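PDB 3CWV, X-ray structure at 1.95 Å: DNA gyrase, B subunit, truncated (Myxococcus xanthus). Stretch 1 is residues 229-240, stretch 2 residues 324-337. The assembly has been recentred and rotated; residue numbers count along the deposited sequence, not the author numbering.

Stretch 1 (229-240) VFDFTWDGLRVQ
Stretch 2 (324-337) AIPGLEEAIRKQLQ

Three aromatic rings on alternate residues of one strand each take an aliphatic carbon of the helix over a face. Ala331 CB sits 3.4 Å from the centroid of the Trp234 five-membered ring, Gln335 CG 3.6 Å from that of Phe232, and Leu336 CD2 3.8 Å from that of Phe230. All are CH-pi contacts; no hydrogen bond crosses between the stretches.

Strands 229-234 and 237-240 form a hairpin through a type I' turn, Trp234 to Leu237, with Asp235 at phi/psi 47/45 and Gly236 at 84/1. Phe232 N to Val239 O is 2.9 Å, and Trp234 N to Leu237 O is 2.8 Å. Helix 328-337 runs at 136° to the first strand, axes 9.8 Å apart. CA atoms pair Trp234 with Ala331 (7.2 Å) and Phe230 with Leu336 (8.1 Å).

Chi1 is m for Phe230, p for Phe232 and t for Trp234. Gly327 is the N-cap, at 86/-22. A CB there would lie 3.3 Å from Trp234 CH2, which is tight. Leu328 (t, p) reaches Trp234, CD1 to CE3 3.7 Å. Leu237 CD1 meets Ile325 CD1 at 4.0 Å; Val239 CG2 meets Ile332 CD1 at 4.2 Å.

Asp231 points away; its OD2 salt-bridges Arg238 NH2 at 2.7 Å.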

# COMPACT_ATOMS: atom_id res chain seq x y z
N VAL A 229 -10.80 17.03 0.47
CA VAL A 229 -9.49 16.40 0.28
C VAL A 229 -8.36 17.29 0.77
O VAL A 229 -8.44 18.52 0.70
CB VAL A 229 -9.22 16.04 -1.21
CG1 VAL A 229 -10.36 15.22 -1.76
CG2 VAL A 229 -9.04 17.28 -2.06
N PHE A 230 -7.30 16.66 1.27
CA PHE A 230 -6.05 17.34 1.63
C PHE A 230 -4.88 16.49 1.17
O PHE A 230 -4.98 15.26 1.11
CB PHE A 230 -5.97 17.57 3.14
CG PHE A 230 -7.09 18.38 3.69
CD1 PHE A 230 -7.15 19.76 3.46
CD2 PHE A 230 -8.09 17.79 4.44
CE1 PHE A 230 -8.18 20.52 3.97
CE2 PHE A 230 -9.13 18.55 4.95
CZ PHE A 230 -9.18 19.91 4.71
N ASP A 231 -3.79 17.15 0.78
CA ASP A 231 -2.58 16.44 0.42
C ASP A 231 -1.47 17.41 0.74
O ASP A 231 -1.37 18.46 0.10
CB ASP A 231 -2.57 16.14 -1.09
CG ASP A 231 -1.30 15.42 -1.55
OD1 ASP A 231 -0.42 15.04 -0.72
OD2 ASP A 231 -1.17 15.24 -2.78
N PHE A 232 -0.64 17.08 1.73
CA PHE A 232 0.48 17.96 2.09
C PHE A 232 1.64 17.16 2.68
O PHE A 232 1.49 15.98 2.98
CB PHE A 232 0.03 19.05 3.06
CG PHE A 232 -0.39 18.54 4.42
CD1 PHE A 232 0.48 18.63 5.50
CD2 PHE A 232 -1.64 17.99 4.61
CE1 PHE A 232 0.10 18.15 6.74
CE2 PHE A 232 -2.02 17.53 5.85
CZ PHE A 232 -1.15 17.60 6.92
N THR A 233 2.78 17.82 2.84
CA THR A 233 3.99 17.17 3.35
C THR A 233 4.48 17.91 4.60
O THR A 233 4.47 19.15 4.65
CB THR A 233 5.06 17.07 2.27
OG1 THR A 233 4.57 16.25 1.19
CG2 THR A 233 6.35 16.43 2.80
N TRP A 234 4.84 17.15 5.62
CA TRP A 234 5.40 17.71 6.84
C TRP A 234 6.60 16.88 7.22
O TRP A 234 6.51 15.66 7.34
CB TRP A 234 4.40 17.67 7.99
CG TRP A 234 5.02 18.05 9.31
CD1 TRP A 234 5.32 19.32 9.75
CD2 TRP A 234 5.38 17.16 10.39
NE1 TRP A 234 5.86 19.27 11.01
CE2 TRP A 234 5.91 17.96 11.43
CE3 TRP A 234 5.31 15.77 10.57
CZ2 TRP A 234 6.37 17.42 12.65
CZ3 TRP A 234 5.77 15.23 11.78
CH2 TRP A 234 6.28 16.05 12.80
N ASP A 235 7.74 17.56 7.39
CA ASP A 235 8.96 16.90 7.79
C ASP A 235 9.23 15.63 6.97
O ASP A 235 9.58 14.60 7.54
CB ASP A 235 8.92 16.55 9.29
CG ASP A 235 10.28 16.54 9.90
OD1 ASP A 235 11.09 17.42 9.52
OD2 ASP A 235 10.56 15.66 10.74
N GLY A 236 9.05 15.70 5.65
CA GLY A 236 9.36 14.57 4.76
C GLY A 236 8.25 13.52 4.63
O GLY A 236 8.42 12.53 3.91
N LEU A 237 7.13 13.77 5.32
CA LEU A 237 6.01 12.83 5.42
C LEU A 237 4.83 13.38 4.65
O LEU A 237 4.40 14.50 4.92
CB LEU A 237 5.58 12.68 6.89
CG LEU A 237 6.57 12.04 7.88
CD1 LEU A 237 5.87 11.76 9.18
CD2 LEU A 237 7.15 10.76 7.31
N ARG A 238 4.28 12.59 3.73
CA ARG A 238 3.10 13.00 2.99
C ARG A 238 1.82 12.55 3.66
O ARG A 238 1.68 11.39 4.04
CB ARG A 238 3.16 12.49 1.55
CG ARG A 238 1.96 12.92 0.73
CD ARG A 238 1.98 12.23 -0.64
NE ARG A 238 1.05 12.83 -1.60
CZ ARG A 238 0.86 12.38 -2.84
NH1 ARG A 238 1.52 11.31 -3.28
NH2 ARG A 238 -0.00 12.99 -3.64
N VAL A 239 0.88 13.47 3.81
CA VAL A 239 -0.39 13.14 4.43
C VAL A 239 -1.45 13.39 3.38
O VAL A 239 -1.49 14.47 2.80
CB VAL A 239 -0.63 14.01 5.66
CG1 VAL A 239 -2.02 13.75 6.26
CG2 VAL A 239 0.48 13.78 6.71
N GLN A 240 -2.25 12.37 3.10
CA GLN A 240 -3.34 12.47 2.12
C GLN A 240 -4.61 12.06 2.83
O GLN A 240 -4.63 11.07 3.57
CB GLN A 240 -3.10 11.53 0.94
CG GLN A 240 -1.82 11.77 0.17
CD GLN A 240 -1.49 10.63 -0.77
OE1 GLN A 240 -0.85 9.64 -0.37
NE2 GLN A 240 -1.92 10.75 -2.02
N ALA A 324 2.39 6.15 15.94
CA ALA A 324 2.80 7.08 16.98
C ALA A 324 4.09 7.75 16.54
O ALA A 324 5.19 7.25 16.81
CB ALA A 324 2.98 6.34 18.33
N ILE A 325 3.95 8.83 15.78
CA ILE A 325 5.11 9.65 15.34
C ILE A 325 5.07 10.97 16.09
O ILE A 325 4.12 11.73 15.96
CB ILE A 325 5.07 9.90 13.83
CG1 ILE A 325 5.28 8.58 13.07
CG2 ILE A 325 6.14 10.93 13.42
CD1 ILE A 325 5.03 8.65 11.55
N PRO A 326 6.09 11.25 16.91
CA PRO A 326 6.04 12.44 17.77
C PRO A 326 5.86 13.68 16.92
O PRO A 326 6.54 13.80 15.90
CB PRO A 326 7.44 12.46 18.41
CG PRO A 326 7.90 11.01 18.33
CD PRO A 326 7.34 10.49 17.07
N GLY A 327 4.97 14.59 17.32
CA GLY A 327 4.77 15.86 16.60
C GLY A 327 3.79 15.78 15.43
O GLY A 327 3.24 16.80 15.02
N LEU A 328 3.57 14.57 14.90
CA LEU A 328 2.72 14.40 13.71
C LEU A 328 1.27 14.86 13.93
O LEU A 328 0.70 15.56 13.11
CB LEU A 328 2.69 12.93 13.20
CG LEU A 328 1.82 12.72 11.94
CD1 LEU A 328 2.32 13.59 10.80
CD2 LEU A 328 1.80 11.25 11.47
N GLU A 329 0.67 14.45 15.04
CA GLU A 329 -0.72 14.82 15.30
C GLU A 329 -0.93 16.33 15.34
O GLU A 329 -1.89 16.86 14.76
CB GLU A 329 -1.19 14.21 16.62
CG GLU A 329 -2.54 14.75 17.04
CD GLU A 329 -3.00 14.23 18.39
OE1 GLU A 329 -2.59 13.12 18.80
OE2 GLU A 329 -3.78 14.95 19.04
N GLU A 330 -0.04 17.03 16.05
CA GLU A 330 -0.15 18.48 16.14
C GLU A 330 0.18 19.18 14.84
O GLU A 330 -0.46 20.16 14.50
CB GLU A 330 0.70 19.05 17.28
CG GLU A 330 -0.11 19.32 18.53
CD GLU A 330 -1.30 20.24 18.26
OE1 GLU A 330 -2.43 19.83 18.55
OE2 GLU A 330 -1.09 21.36 17.74
N ALA A 331 1.17 18.67 14.11
CA ALA A 331 1.51 19.20 12.77
C ALA A 331 0.34 19.14 11.79
O ALA A 331 0.13 20.09 11.03
CB ALA A 331 2.68 18.47 12.19
N ILE A 332 -0.37 18.01 11.79
CA ILE A 332 -1.58 17.81 10.97
C ILE A 332 -2.71 18.71 11.44
O ILE A 332 -3.35 19.37 10.61
CB ILE A 332 -2.06 16.35 11.02
CG1 ILE A 332 -1.04 15.41 10.35
CG2 ILE A 332 -3.45 16.17 10.36
CD1 ILE A 332 -1.42 13.96 10.49
N ARG A 333 -2.96 18.74 12.75
CA ARG A 333 -4.02 19.57 13.30
C ARG A 333 -3.82 21.04 12.97
O ARG A 333 -4.77 21.70 12.53
CB ARG A 333 -4.21 19.39 14.81
CG ARG A 333 -5.54 20.01 15.32
CD ARG A 333 -5.51 20.37 16.81
NE ARG A 333 -4.39 21.26 17.10
CZ ARG A 333 -4.34 22.55 16.77
NH1 ARG A 333 -3.26 23.26 17.06
NH2 ARG A 333 -5.36 23.14 16.15
N LYS A 334 -2.59 21.54 13.12
CA LYS A 334 -2.27 22.92 12.79
C LYS A 334 -2.43 23.23 11.31
O LYS A 334 -2.89 24.32 10.96
CB LYS A 334 -0.85 23.29 13.24
CG LYS A 334 -0.74 23.53 14.73
CD LYS A 334 0.71 23.52 15.21
CE LYS A 334 0.76 23.55 16.73
NZ LYS A 334 2.15 23.80 17.20
N GLN A 335 -2.03 22.30 10.46
CA GLN A 335 -2.20 22.48 9.02
C GLN A 335 -3.68 22.48 8.64
O GLN A 335 -4.11 23.29 7.82
CB GLN A 335 -1.49 21.35 8.25
CG GLN A 335 -1.58 21.46 6.72
CD GLN A 335 -0.56 22.40 6.14
OE1 GLN A 335 0.30 22.91 6.86
NE2 GLN A 335 -0.62 22.61 4.83
N LEU A 336 -4.45 21.56 9.20
CA LEU A 336 -5.79 21.32 8.67
C LEU A 336 -6.90 22.13 9.32
O LEU A 336 -7.91 22.41 8.67
CB LEU A 336 -6.15 19.84 8.73
CG LEU A 336 -5.25 18.89 7.94
CD1 LEU A 336 -5.90 17.53 7.97
CD2 LEU A 336 -5.09 19.38 6.49
N GLN A 337 -6.74 22.48 10.59
CA GLN A 337 -7.82 23.17 11.30
C GLN A 337 -8.28 24.48 10.63
O GLN A 337 -9.47 24.66 10.44
CB GLN A 337 -7.51 23.38 12.78
CG GLN A 337 -8.74 23.79 13.58
CD GLN A 337 -8.57 23.57 15.06
OE1 GLN A 337 -8.45 22.44 15.51
NE2 GLN A 337 -8.56 24.66 15.82